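Local coordinates for protein binding component of ABC transporter (Wolinella succinogenes, PDB 3K4U) that binds lysine and probably serves as the solute-binding component of an ABC transporter for amino acids, at residues Ala39-Val44 and Leu203-His208; Pro58-Glu63 and Leu80-Val85; Ser94-Lys99 and Val168-Gln173; Glu127-Arg132 and Ser185-Pro190. All blocks are in the same frame, centred on the assembly; numbering follows the deposited sequence.

Contact 1 (Ala39-Val44 and Leu203-His208); sequences AKAMGV and LNWLNH
The selenium of M42 sits above the indole of W205, a Met-aromatic contact. M42 is selenomethionine in this crystal, in place of the methionine of the sequence. SE of M42 lies 4.7 Å from the centroid of the six-membered ring of W205, and only 20° off the ring normal. It is over the face but at some distance. The carbons on either side of it come nearer to ring atoms. CG of M42 approaches CH2 of W205 obliquely at 3.4 Å, and CE of M42 reaches CZ3 of W205 at 3.7 Å. In M42, chi1 of -41° puts CG anti to the carbonyl carbon, and the extended chain beyond it carries SE over the six-membered ring. A41 takes a different side. Its CB lies at the ring edge, near the plane, 4.0 Å from CH2 of W205. The indole is thus held at one face and on one edge by two consecutive residues. CE of M42 also comes within 4.5 Å of CD1 of L206, one residue on from the tryptophan. Helix 30-41 has just ended here. G43 closes it with a Schellman motif, its N bonded to K40 O at 2.7 Å. The polar end of W205 turns to another chain: its NE1 is bonded to Q76 O of the second subunit. Within the chain, W205 also meets the ring of F209. The contact joins the C-terminal end of helix 30-41 to helix 200-216, with M42 also resting on L7 of strand 6-11.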
loop_
_atom_site.group_PDB
_atom_site.type_symbol
_atom_site.label_atom_id
_atom_site.label_comp_id
_atom_site.label_asym_id
_atom_site.label_seq_id
_atom_site.Cartn_x
_atom_site.Cartn_y
_atom_site.Cartn_z
ATOM N N ALA E 39 -22.470 18.097 -20.410
ATOM C CA ALA E 39 -23.771 18.780 -20.530
ATOM C C ALA E 39 -24.951 17.874 -20.197
ATOM O O ALA E 39 -25.892 18.303 -19.517
ATOM C CB ALA E 39 -23.930 19.423 -21.867
ATOM N N LYS E 40 -24.896 16.625 -20.662
ATOM C CA LYS E 40 -25.877 15.575 -20.296
ATOM C C LYS E 40 -25.979 15.412 -18.774
ATOM O O LYS E 40 -27.059 15.536 -18.199
ATOM C CB LYS E 40 -25.483 14.240 -20.932
ATOM C CG LYS E 40 -26.534 13.541 -21.762
ATOM C CD LYS E 40 -27.122 12.345 -21.020
ATOM C CE LYS E 40 -28.564 12.614 -20.498
ATOM N NZ LYS E 40 -29.650 12.331 -21.534
ATOM N N ALA E 41 -24.847 15.158 -18.124
ATOM C CA ALA E 41 -24.785 15.029 -16.668
ATOM C C ALA E 41 -25.437 16.194 -15.896
ATOM O O ALA E 41 -26.072 15.981 -14.854
ATOM C CB ALA E 41 -23.336 14.821 -16.230
HETATM N N MSE E 42 -25.280 17.413 -16.401
HETATM C CA MSE E 42 -25.970 18.577 -15.826
HETATM C C MSE E 42 -27.418 18.743 -16.308
HETATM O O MSE E 42 -28.095 19.670 -15.849
HETATM C CB MSE E 42 -25.259 19.899 -16.136
HETATM C CG MSE E 42 -23.760 19.904 -16.056
HETATM SE SE MSE E 42 -23.164 21.741 -16.351
HETATM C CE MSE E 42 -21.303 21.466 -16.771
ATOM N N GLY E 43 -27.881 17.891 -17.236
ATOM C CA GLY E 43 -29.291 17.922 -17.687
ATOM C C GLY E 43 -29.604 19.196 -18.472
ATOM O O GLY E 43 -30.546 19.901 -18.184
ATOM N N VAL E 44 -28.777 19.490 -19.465
ATOM C CA VAL E 44 -28.705 20.820 -20.009
ATOM C C VAL E 44 -28.221 20.646 -21.442
ATOM O O VAL E 44 -27.871 19.518 -21.851
ATOM C CB VAL E 44 -27.786 21.689 -19.090
ATOM C CG1 VAL E 44 -26.365 21.959 -19.678
ATOM C CG2 VAL E 44 -28.527 22.973 -18.604
ATOM N N LEU E 203 -16.678 24.433 -9.566
ATOM C CA LEU E 203 -15.463 23.629 -9.258
ATOM C C LEU E 203 -15.746 22.338 -8.519
ATOM O O LEU E 203 -15.316 21.267 -8.957
ATOM C CB LEU E 203 -14.530 24.414 -8.371
ATOM C CG LEU E 203 -13.419 25.171 -9.040
ATOM C CD1 LEU E 203 -12.672 25.921 -7.972
ATOM C CD2 LEU E 203 -12.609 24.099 -9.660
ATOM N N ASN E 204 -16.469 22.409 -7.403
ATOM C CA ASN E 204 -16.846 21.178 -6.733
ATOM C C ASN E 204 -17.454 20.255 -7.740
ATOM O O ASN E 204 -17.026 19.121 -7.851
ATOM C CB ASN E 204 -17.850 21.411 -5.611
ATOM C CG ASN E 204 -17.956 20.230 -4.697
ATOM O OD1 ASN E 204 -19.020 19.626 -4.521
ATOM N ND2 ASN E 204 -16.837 19.878 -4.104
ATOM N N TRP E 205 -18.430 20.747 -8.515
ATOM C CA TRP E 205 -19.180 19.893 -9.456
ATOM C C TRP E 205 -18.279 19.305 -10.504
ATOM O O TRP E 205 -18.325 18.103 -10.774
ATOM C CB TRP E 205 -20.323 20.636 -10.130
ATOM C CG TRP E 205 -21.240 19.683 -10.840
ATOM C CD1 TRP E 205 -22.330 19.096 -10.318
ATOM C CD2 TRP E 205 -21.117 19.202 -12.180
ATOM N NE1 TRP E 205 -22.886 18.241 -11.244
ATOM C CE2 TRP E 205 -22.166 18.321 -12.405
ATOM C CE3 TRP E 205 -20.206 19.437 -13.217
ATOM C CZ2 TRP E 205 -22.339 17.648 -13.612
ATOM C CZ3 TRP E 205 -20.385 18.791 -14.443
ATOM C CH2 TRP E 205 -21.437 17.890 -14.621
ATOM N N LEU E 206 -17.444 20.136 -11.099
ATOM C CA LEU E 206 -16.563 19.642 -12.138
ATOM C C LEU E 206 -15.588 18.582 -11.648
ATOM O O LEU E 206 -15.444 17.537 -12.279
ATOM C CB LEU E 206 -15.778 20.776 -12.756
ATOM C CG LEU E 206 -16.423 21.709 -13.763
ATOM C CD1 LEU E 206 -17.712 21.104 -14.167
ATOM C CD2 LEU E 206 -16.616 22.996 -13.095
ATOM N N ASN E 207 -14.921 18.857 -10.519
ATOM C CA ASN E 207 -13.936 17.933 -9.937
ATOM C C ASN E 207 -14.567 16.569 -9.691
ATOM O O ASN E 207 -13.973 15.531 -9.997
ATOM C CB ASN E 207 -13.406 18.512 -8.644
ATOM C CG ASN E 207 -12.316 19.560 -8.864
ATOM O OD1 ASN E 207 -11.660 19.591 -9.902
ATOM N ND2 ASN E 207 -12.119 20.418 -7.881
ATOM N N HIS E 208 -15.803 16.556 -9.203
ATOM C CA HIS E 208 -16.449 15.275 -8.993
ATOM C C HIS E 208 -16.929 14.605 -10.298
ATOM O O HIS E 208 -16.984 13.375 -10.368
ATOM C CB HIS E 208 -17.599 15.401 -8.010
ATOM C CG HIS E 208 -17.162 15.491 -6.594
ATOM N ND1 HIS E 208 -17.392 16.605 -5.821
ATOM C CD2 HIS E 208 -16.493 14.608 -5.807
ATOM C CE1 HIS E 208 -16.894 16.395 -4.610
ATOM N NE2 HIS E 208 -16.341 15.194 -4.578
#

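Contact 2 (Pro58-Glu63 and Leu80-Val85)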
loop_
_atom_site.group_PDB
_atom_site.type_symbol
_atom_site.label_atom_id
_atom_site.label_comp_id
_atom_site.label_asym_id
_atom_site.label_seq_id
_atom_site.Cartn_x
_atom_site.Cartn_y
_atom_site.Cartn_z
ATOM N N PRO E 58 -10.537 35.918 -21.960
ATOM C CA PRO E 58 -11.341 37.099 -21.770
ATOM C C PRO E 58 -12.819 36.840 -22.072
ATOM O O PRO E 58 -13.681 37.461 -21.463
ATOM C CB PRO E 58 -10.755 38.081 -22.785
ATOM C CG PRO E 58 -9.444 37.571 -23.122
ATOM C CD PRO E 58 -9.589 36.100 -23.066
ATOM N N GLY E 59 -13.104 35.941 -23.002
ATOM C CA GLY E 59 -14.448 35.509 -23.243
ATOM C C GLY E 59 -15.053 34.847 -22.026
ATOM O O GLY E 59 -16.249 34.994 -21.751
ATOM N N LEU E 60 -14.245 34.083 -21.304
ATOM C CA LEU E 60 -14.695 33.463 -20.074
ATOM C C LEU E 60 -14.931 34.518 -19.006
ATOM O O LEU E 60 -15.943 34.477 -18.301
ATOM C CB LEU E 60 -13.670 32.441 -19.599
ATOM C CG LEU E 60 -13.976 31.594 -18.358
ATOM C CD1 LEU E 60 -15.221 30.750 -18.537
ATOM C CD2 LEU E 60 -12.786 30.725 -18.187
ATOM N N VAL E 61 -14.009 35.459 -18.868
ATOM C CA VAL E 61 -14.173 36.476 -17.838
ATOM C C VAL E 61 -15.382 37.355 -18.150
ATOM O O VAL E 61 -16.112 37.762 -17.264
ATOM C CB VAL E 61 -12.921 37.335 -17.700
ATOM C CG1 VAL E 61 -13.090 38.347 -16.587
ATOM C CG2 VAL E 61 -11.755 36.475 -17.388
ATOM N N THR E 62 -15.574 37.619 -19.437
ATOM C CA THR E 62 -16.610 38.494 -19.983
ATOM C C THR E 62 -17.986 37.830 -20.033
ATOM O O THR E 62 -18.980 38.466 -20.300
ATOM C CB THR E 62 -16.132 38.983 -21.357
ATOM O OG1 THR E 62 -15.337 40.152 -21.158
ATOM C CG2 THR E 62 -17.261 39.312 -22.289
ATOM N N GLU E 63 -18.028 36.546 -19.723
ATOM C CA GLU E 63 -19.266 35.772 -19.650
ATOM C C GLU E 63 -19.878 35.415 -21.015
ATOM O O GLU E 63 -21.017 34.935 -21.088
ATOM C CB GLU E 63 -20.290 36.381 -18.670
ATOM C CG GLU E 63 -20.036 36.011 -17.196
ATOM C CD GLU E 63 -20.879 36.825 -16.186
ATOM O OE1 GLU E 63 -21.453 36.208 -15.253
ATOM O OE2 GLU E 63 -20.961 38.078 -16.306
ATOM N N LEU E 80 -3.861 32.923 -12.481
ATOM C CA LEU E 80 -4.101 34.203 -11.840
ATOM C C LEU E 80 -5.442 34.839 -12.261
ATOM O O LEU E 80 -6.024 35.645 -11.514
ATOM C CB LEU E 80 -2.931 35.149 -12.135
ATOM C CG LEU E 80 -1.694 35.041 -11.213
ATOM C CD1 LEU E 80 -0.536 35.918 -11.726
ATOM C CD2 LEU E 80 -1.980 35.382 -9.731
ATOM N N ARG E 81 -5.940 34.456 -13.440
ATOM C CA ARG E 81 -7.036 35.168 -14.090
ATOM C C ARG E 81 -8.332 34.379 -14.165
ATOM O O ARG E 81 -9.419 34.961 -13.994
ATOM C CB ARG E 81 -6.618 35.667 -15.467
ATOM C CG ARG E 81 -5.416 36.584 -15.423
ATOM C CD ARG E 81 -5.275 37.413 -16.684
ATOM N NE ARG E 81 -4.759 36.655 -17.823
ATOM C CZ ARG E 81 -5.217 36.764 -19.075
ATOM N NH1 ARG E 81 -6.231 37.582 -19.366
ATOM N NH2 ARG E 81 -4.663 36.026 -20.038
ATOM N N VAL E 82 -8.210 33.072 -14.419
ATOM C CA VAL E 82 -9.303 32.118 -14.254
ATOM C C VAL E 82 -8.929 31.034 -13.235
ATOM O O VAL E 82 -7.749 30.957 -12.860
ATOM C CB VAL E 82 -9.690 31.462 -15.613
ATOM C CG1 VAL E 82 -10.386 32.482 -16.504
ATOM C CG2 VAL E 82 -8.495 30.848 -16.338
ATOM N N ASN E 83 -9.895 30.195 -12.814
ATOM C CA ASN E 83 -9.640 29.035 -11.949
ATOM C C ASN E 83 -9.649 27.797 -12.811
ATOM O O ASN E 83 -10.386 27.730 -13.812
ATOM C CB ASN E 83 -10.728 28.792 -10.914
ATOM C CG ASN E 83 -10.712 29.764 -9.767
ATOM O OD1 ASN E 83 -9.679 30.307 -9.378
ATOM N ND2 ASN E 83 -11.869 29.967 -9.188
ATOM N N PHE E 84 -8.860 26.798 -12.406
ATOM C CA PHE E 84 -8.787 25.558 -13.124
ATOM C C PHE E 84 -9.313 24.391 -12.329
ATOM O O PHE E 84 -9.291 24.406 -11.113
ATOM C CB PHE E 84 -7.369 25.269 -13.457
ATOM C CG PHE E 84 -6.884 25.975 -14.658
ATOM C CD1 PHE E 84 -7.199 25.483 -15.915
ATOM C CD2 PHE E 84 -6.097 27.095 -14.549
ATOM C CE1 PHE E 84 -6.748 26.101 -17.027
ATOM C CE2 PHE E 84 -5.633 27.716 -15.680
ATOM C CZ PHE E 84 -5.975 27.223 -16.917
ATOM N N VAL E 85 -9.816 23.397 -13.046
ATOM C CA VAL E 85 -10.324 22.175 -12.492
ATOM C C VAL E 85 -9.172 21.163 -12.450
ATOM O O VAL E 85 -8.282 21.238 -13.278
ATOM C CB VAL E 85 -11.467 21.673 -13.392
ATOM C CG1 VAL E 85 -11.720 20.195 -13.218
ATOM C CG2 VAL E 85 -12.722 22.437 -13.061
#
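The flat groups at this contact, the peptide and the guanidinium of R81, are met only loosely by V61 and P58. CG2 of V61 comes to the peptide carbonyl, 4.4 Å from R81 O. The guanidinium ends near P58, with the proline lying beyond its NH1. NH1 of R81 stays 4.9 Å from CG of P58, and the two do not stack. The main touch is CD2 of L60 against CG1 of V82, at 3.4 Å. CG of L60 follows behind, 4.1 Å from the same methyl. L60 has its CG anti to the backbone N (chi1 -176°), and the side chain then crosses that of V82 at a slant. CG1 of V82 is shared: CG2 of V61 lies 4.3 Å from it on the same helix. This is helix-on-strand packing in a solute-binding protein of family 3. Helix 56-61 lies against the residues leading into strand 83-84, which pairs antiparallel with strand 189-195. The chain leaves the helix through a Schellman motif at E63, where phi is positive (75°). Both L60 and V82 also touch A194 of strand 189-195, so the apolar patch continues into the sheet. V61 and R81 are at its exposed margin. The side chain of V82 is about 11 Å from the bound lysine. Further along the same segment, N83 ND2 bonds to D201 OD1 of the third subunit, and V82 O is bonded to N79 ND2 of its own chain.

Contact 3 (Ser94-Lys99 and Val168-Gln173)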
loop_
_atom_site.group_PDB
_atom_site.type_symbol
_atom_site.label_atom_id
_atom_site.label_comp_id
_atom_site.label_asym_id
_atom_site.label_seq_id
_atom_site.Cartn_x
_atom_site.Cartn_y
_atom_site.Cartn_z
ATOM N N SER E 94 6.623 18.111 -27.850
ATOM C CA SER E 94 7.421 17.217 -28.651
ATOM C C SER E 94 7.856 17.955 -29.893
ATOM O O SER E 94 7.533 19.126 -30.078
ATOM C CB SER E 94 6.594 16.020 -29.069
ATOM O OG SER E 94 6.888 14.894 -28.283
ATOM N N LEU E 95 8.614 17.262 -30.738
ATOM C CA LEU E 95 9.155 17.837 -31.952
ATOM C C LEU E 95 8.763 17.027 -33.202
ATOM O O LEU E 95 8.800 15.786 -33.203
ATOM C CB LEU E 95 10.665 17.993 -31.828
ATOM C CG LEU E 95 11.212 18.700 -30.577
ATOM C CD1 LEU E 95 12.725 18.758 -30.622
ATOM C CD2 LEU E 95 10.640 20.111 -30.396
ATOM N N LEU E 96 8.350 17.736 -34.251
ATOM C CA LEU E 96 8.238 17.118 -35.555
ATOM C C LEU E 96 9.338 17.706 -36.423
ATOM O O LEU E 96 9.439 18.928 -36.521
ATOM C CB LEU E 96 6.863 17.366 -36.169
ATOM C CG LEU E 96 5.610 16.729 -35.563
ATOM C CD1 LEU E 96 4.418 17.053 -36.465
ATOM C CD2 LEU E 96 5.751 15.220 -35.353
ATOM N N VAL E 97 10.164 16.843 -37.031
ATOM C CA VAL E 97 11.331 17.273 -37.847
ATOM C C VAL E 97 11.253 16.741 -39.283
ATOM O O VAL E 97 10.525 15.786 -39.557
ATOM C CB VAL E 97 12.703 16.858 -37.170
ATOM C CG1 VAL E 97 12.717 17.221 -35.668
ATOM C CG2 VAL E 97 13.010 15.362 -37.350
ATOM N N LYS E 98 11.996 17.355 -40.199
ATOM C CA LYS E 98 12.108 16.836 -41.570
ATOM C C LYS E 98 12.961 15.567 -41.577
ATOM O O LYS E 98 13.800 15.377 -40.690
ATOM C CB LYS E 98 12.728 17.875 -42.509
ATOM C CG LYS E 98 11.923 18.129 -43.812
ATOM C CD LYS E 98 12.022 16.995 -44.856
ATOM C CE LYS E 98 10.730 16.859 -45.691
ATOM N NZ LYS E 98 10.440 18.054 -46.547
ATOM N N LYS E 99 12.747 14.713 -42.580
ATOM C CA LYS E 99 13.468 13.438 -42.714
ATOM C C LYS E 99 14.988 13.516 -42.489
ATOM O O LYS E 99 15.640 14.509 -42.828
ATOM C CB LYS E 99 13.159 12.766 -44.062
ATOM C CG LYS E 99 11.998 11.763 -44.008
ATOM C CD LYS E 99 12.326 10.466 -44.762
ATOM C CE LYS E 99 11.373 9.332 -44.369
ATOM N NZ LYS E 99 11.531 8.881 -42.953
ATOM N N VAL E 168 1.326 13.203 -32.640
ATOM C CA VAL E 168 0.982 11.853 -33.105
ATOM C C VAL E 168 -0.223 11.833 -34.053
ATOM O O VAL E 168 -0.230 11.087 -35.003
ATOM C CB VAL E 168 0.996 10.736 -32.002
ATOM C CG1 VAL E 168 1.167 11.284 -30.662
ATOM C CG2 VAL E 168 -0.221 9.883 -32.069
ATOM N N ALA E 169 -1.213 12.684 -33.824
ATOM C CA ALA E 169 -2.372 12.744 -34.713
ATOM C C ALA E 169 -1.965 13.310 -36.069
ATOM O O ALA E 169 -2.436 12.869 -37.119
ATOM C CB ALA E 169 -3.469 13.559 -34.096
ATOM N N PHE E 170 -1.062 14.278 -36.046
ATOM C CA PHE E 170 -0.548 14.806 -37.290
ATOM C C PHE E 170 0.309 13.804 -38.061
ATOM O O PHE E 170 0.204 13.719 -39.280
ATOM C CB PHE E 170 0.220 16.088 -37.035
ATOM C CG PHE E 170 0.566 16.845 -38.279
ATOM C CD1 PHE E 170 -0.226 17.907 -38.700
ATOM C CD2 PHE E 170 1.706 16.522 -39.003
ATOM C CE1 PHE E 170 0.102 18.629 -39.826
ATOM C CE2 PHE E 170 2.045 17.220 -40.127
ATOM C CZ PHE E 170 1.243 18.283 -40.547
HETATM N N MSE E 171 1.157 13.059 -37.353
HETATM C CA MSE E 171 1.979 12.018 -37.957
HETATM C C MSE E 171 1.137 11.006 -38.681
HETATM O O MSE E 171 1.549 10.480 -39.701
HETATM C CB MSE E 171 2.811 11.290 -36.900
HETATM C CG MSE E 171 4.104 11.988 -36.504
HETATM SE SE MSE E 171 5.201 12.502 -38.045
HETATM C CE MSE E 171 5.669 10.711 -38.716
ATOM N N ALA E 172 -0.043 10.728 -38.151
ATOM C CA ALA E 172 -0.923 9.733 -38.743
ATOM C C ALA E 172 -1.508 10.223 -40.045
ATOM O O ALA E 172 -1.502 9.497 -41.033
ATOM C CB ALA E 172 -2.030 9.354 -37.790
ATOM N N GLN E 173 -2.000 11.455 -40.057
ATOM C CA GLN E 173 -2.690 11.959 -41.231
ATOM C C GLN E 173 -1.772 12.308 -42.401
ATOM O O GLN E 173 -2.041 11.887 -43.523
ATOM C CB GLN E 173 -3.623 13.126 -40.892
ATOM C CG GLN E 173 -2.930 14.398 -40.455
ATOM C CD GLN E 173 -3.800 15.627 -40.643
ATOM O OE1 GLN E 173 -3.549 16.674 -40.031
ATOM N NE2 GLN E 173 -4.830 15.510 -41.494
#
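In the helix that carries F170 and M171 against L96, the shortest sound polar bond runs from A172 N to V168 O, at 3.2 Å. L96 is itself tied by its backbone to F160 of the neighbouring strand. The contact itself is made by carbon and selenium alone. The two methyls of L96 divide the work. CD1 of L96 comes obliquely to the F170 ring, 3.8 Å from its CD2. CD2 of L96 takes M171 instead, at 3.8 Å from its CG and 3.9 Å from its SE. M171 is selenomethionine here. Its chain bends at chi2 (-51°) and chi3 (-66°), which folds the selenium back beside the leucine methyl. The side chains of L96 and M171 run past each other in opposite directions. F170 reaches out differently: CG is anti to its backbone N (chi1 -169°), and its ring stands next to the other branch of L96. The leucine tip is therefore set between the two consecutive helix side chains. The contact lays helix 164-175 on the mixed sheet at strand 89-98. That strand is flanked by strands 159-163 and 179-182, and both L96 and M171 also touch H181 of the latter. The helix has a wider pi-type turn at 171-173, just after F170. The F170 side chain is about 13 Å from the bound lysine, so this is not a pocket wall. With only apolar groups meeting, the attraction is by dispersion and burial, and within these two segments no directional bond sets how the helix lies on the strand.

Contact 4 (Glu127-Arg132 and Ser185-Pro190)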
loop_
_atom_site.group_PDB
_atom_site.type_symbol
_atom_site.label_atom_id
_atom_site.label_comp_id
_atom_site.label_asym_id
_atom_site.label_seq_id
_atom_site.Cartn_x
_atom_site.Cartn_y
_atom_site.Cartn_z
ATOM N N GLU E 127 5.075 28.145 -27.607
ATOM C CA GLU E 127 5.835 29.310 -27.916
ATOM C C GLU E 127 6.677 29.756 -26.724
ATOM O O GLU E 127 7.849 30.110 -26.907
ATOM C CB GLU E 127 4.927 30.424 -28.367
ATOM C CG GLU E 127 5.642 31.388 -29.273
ATOM C CD GLU E 127 5.497 32.791 -28.794
ATOM O OE1 GLU E 127 4.381 33.161 -28.360
ATOM O OE2 GLU E 127 6.500 33.529 -28.887
ATOM N N TYR E 128 6.082 29.711 -25.523
ATOM C CA TYR E 128 6.766 30.046 -24.260
ATOM C C TYR E 128 7.847 29.017 -23.844
ATOM O O TYR E 128 8.925 29.386 -23.363
ATOM C CB TYR E 128 5.741 30.261 -23.138
ATOM C CG TYR E 128 4.675 31.266 -23.521
ATOM C CD1 TYR E 128 4.965 32.646 -23.545
ATOM C CD2 TYR E 128 3.374 30.848 -23.889
ATOM C CE1 TYR E 128 3.996 33.583 -23.934
ATOM C CE2 TYR E 128 2.399 31.784 -24.264
ATOM C CZ TYR E 128 2.722 33.144 -24.293
ATOM O OH TYR E 128 1.765 34.074 -24.658
ATOM N N ALA E 129 7.542 27.740 -24.037
ATOM C CA ALA E 129 8.501 26.655 -23.815
ATOM C C ALA E 129 9.709 26.801 -24.754
ATOM O O ALA E 129 10.851 26.908 -24.286
ATOM C CB ALA E 129 7.841 25.290 -23.987
ATOM N N ALA E 130 9.467 26.848 -26.063
ATOM C CA ALA E 130 10.561 27.028 -27.008
ATOM C C ALA E 130 11.447 28.225 -26.670
ATOM O O ALA E 130 12.655 28.160 -26.873
ATOM C CB ALA E 130 10.047 27.129 -28.422
ATOM N N LYS E 131 10.871 29.306 -26.148
ATOM C CA LYS E 131 11.680 30.473 -25.798
ATOM C C LYS E 131 12.578 30.185 -24.586
ATOM O O LYS E 131 13.695 30.678 -24.506
ATOM C CB LYS E 131 10.813 31.708 -25.571
ATOM C CG LYS E 131 10.281 32.293 -26.849
ATOM C CD LYS E 131 9.102 33.218 -26.605
ATOM C CE LYS E 131 9.478 34.678 -26.789
ATOM N NZ LYS E 131 8.337 35.566 -26.481
ATOM N N ARG E 132 12.074 29.374 -23.662
ATOM C CA ARG E 132 12.856 28.874 -22.545
ATOM C C ARG E 132 13.900 27.859 -23.030
ATOM O O ARG E 132 15.092 28.074 -22.861
ATOM C CB ARG E 132 11.930 28.198 -21.524
ATOM C CG ARG E 132 11.394 29.075 -20.395
ATOM C CD ARG E 132 10.438 28.273 -19.497
ATOM N NE ARG E 132 10.848 26.865 -19.388
ATOM C CZ ARG E 132 10.103 25.803 -19.730
ATOM N NH1 ARG E 132 8.861 25.956 -20.203
ATOM N NH2 ARG E 132 10.600 24.571 -19.581
ATOM N N SER E 185 9.094 13.892 -24.350
ATOM C CA SER E 185 8.353 14.980 -23.729
ATOM C C SER E 185 9.319 15.984 -23.131
ATOM O O SER E 185 10.222 15.583 -22.393
ATOM C CB SER E 185 7.487 14.399 -22.608
ATOM O OG SER E 185 6.982 15.424 -21.752
ATOM N N LEU E 186 9.144 17.276 -23.410
ATOM C CA LEU E 186 10.104 18.265 -22.885
ATOM C C LEU E 186 9.560 19.225 -21.823
ATOM O O LEU E 186 10.325 20.007 -21.239
ATOM C CB LEU E 186 10.759 19.041 -24.019
ATOM C CG LEU E 186 11.078 18.253 -25.306
ATOM C CD1 LEU E 186 11.678 19.141 -26.365
ATOM C CD2 LEU E 186 11.979 17.078 -25.034
ATOM N N THR E 187 8.252 19.178 -21.568
ATOM C CA THR E 187 7.671 20.007 -20.533
ATOM C C THR E 187 6.765 19.161 -19.662
ATOM O O THR E 187 6.565 17.969 -19.918
ATOM C CB THR E 187 6.913 21.250 -21.106
ATOM O OG1 THR E 187 6.213 20.914 -22.324
ATOM C CG2 THR E 187 7.873 22.419 -21.362
ATOM N N TYR E 188 6.236 19.755 -18.605
ATOM C CA TYR E 188 5.242 19.064 -17.811
ATOM C C TYR E 188 4.038 19.941 -17.867
ATOM O O TYR E 188 4.029 21.030 -17.258
ATOM C CB TYR E 188 5.689 18.857 -16.365
ATOM C CG TYR E 188 4.631 18.161 -15.581
ATOM C CD1 TYR E 188 4.496 16.767 -15.642
ATOM C CD2 TYR E 188 3.729 18.882 -14.808
ATOM C CE1 TYR E 188 3.487 16.110 -14.927
ATOM C CE2 TYR E 188 2.718 18.248 -14.113
ATOM C CZ TYR E 188 2.604 16.868 -14.166
ATOM O OH TYR E 188 1.601 16.252 -13.431
ATOM N N GLU E 189 3.032 19.490 -18.623
ATOM C CA GLU E 189 1.923 20.379 -18.962
ATOM C C GLU E 189 0.583 19.810 -18.671
ATOM O O GLU E 189 -0.019 19.180 -19.514
ATOM C CB GLU E 189 2.028 20.917 -20.386
ATOM C CG GLU E 189 3.028 22.073 -20.474
ATOM C CD GLU E 189 3.352 22.463 -21.892
ATOM O OE1 GLU E 189 4.378 23.138 -22.115
ATOM O OE2 GLU E 189 2.569 22.108 -22.795
ATOM N N PRO E 190 0.122 19.997 -17.440
ATOM C CA PRO E 190 -1.195 19.571 -17.035
ATOM C C PRO E 190 -2.266 20.399 -17.713
ATOM O O PRO E 190 -2.178 21.639 -17.781
ATOM C CB PRO E 190 -1.205 19.855 -15.538
ATOM C CG PRO E 190 -0.204 20.879 -15.352
ATOM C CD PRO E 190 0.879 20.588 -16.333
#
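The lysine pocket of this solute-binding protein lies beside this contact, in which A129 and R132 of helix 125-133 meet T187. S125, at the start of the helix, is one of the pocket residues. The side chain of E189 is about 5 Å from the bound lysine, and it also touches S125 and T73. CG2 of T187 is the atom at the centre. It lies 3.9 Å from CB of A129. It also lies at the edge of the R132 guanidinium, near its plane, 3.9 Å from NH1 of R132 and equally far from its NH2. The long arginine chain bends at chi3 (34°) to bring its group across the threonine. CG2 of T187 is anti to the carbonyl carbon, while OG1 takes the place between the backbone N and that carbon (chi1 38°). The branches thus part: the methyl goes to the helix, the hydroxyl to polar partners. OG1 of T187 is bonded to the backbone N of Q93, and makes a weak bond to OE1 of E189 at 2.9 Å. The carboxylate of E189 has a weak second tie, from OE2 to NE2 of Q93. OE1 of E189 comes 4.5 Å from CB of A129, which only skirts it. NH1 of R132 and OE1 of E189 are 5.6 Å apart, too far for a salt bridge. The positive group may still ease the negative charge of E189 through space. The direct touch is apolar, made by the methyl side of T187, while its hydroxyl adds only a weak tie to the glutamate near the ligand.

How the contacts relate
Contacts 1 and 2 have centres 17 Å apart and touch, as V85 packs on L206 and N207 of helix 200-216. Contacts 3 and 4 are also 17 Å apart and touch through L95 and L186. Contacts 1 and 3 lie far apart, 35 Å between centres, on opposite sides of the chain's centre. Contacts 2 and 4 come within about 6 Å at their nearest atoms, through the neighbouring strands 83-84 and 189-195. This fits a two-lobed binding protein with lysine between the lobes. Contacts 2, 3 and 4 all reach the mixed sheet, where strand 189-195 also pairs with 89-98. Along the chain, contact 1 encloses the others, contact 2 closes first, and contacts 3 and 4 interlock.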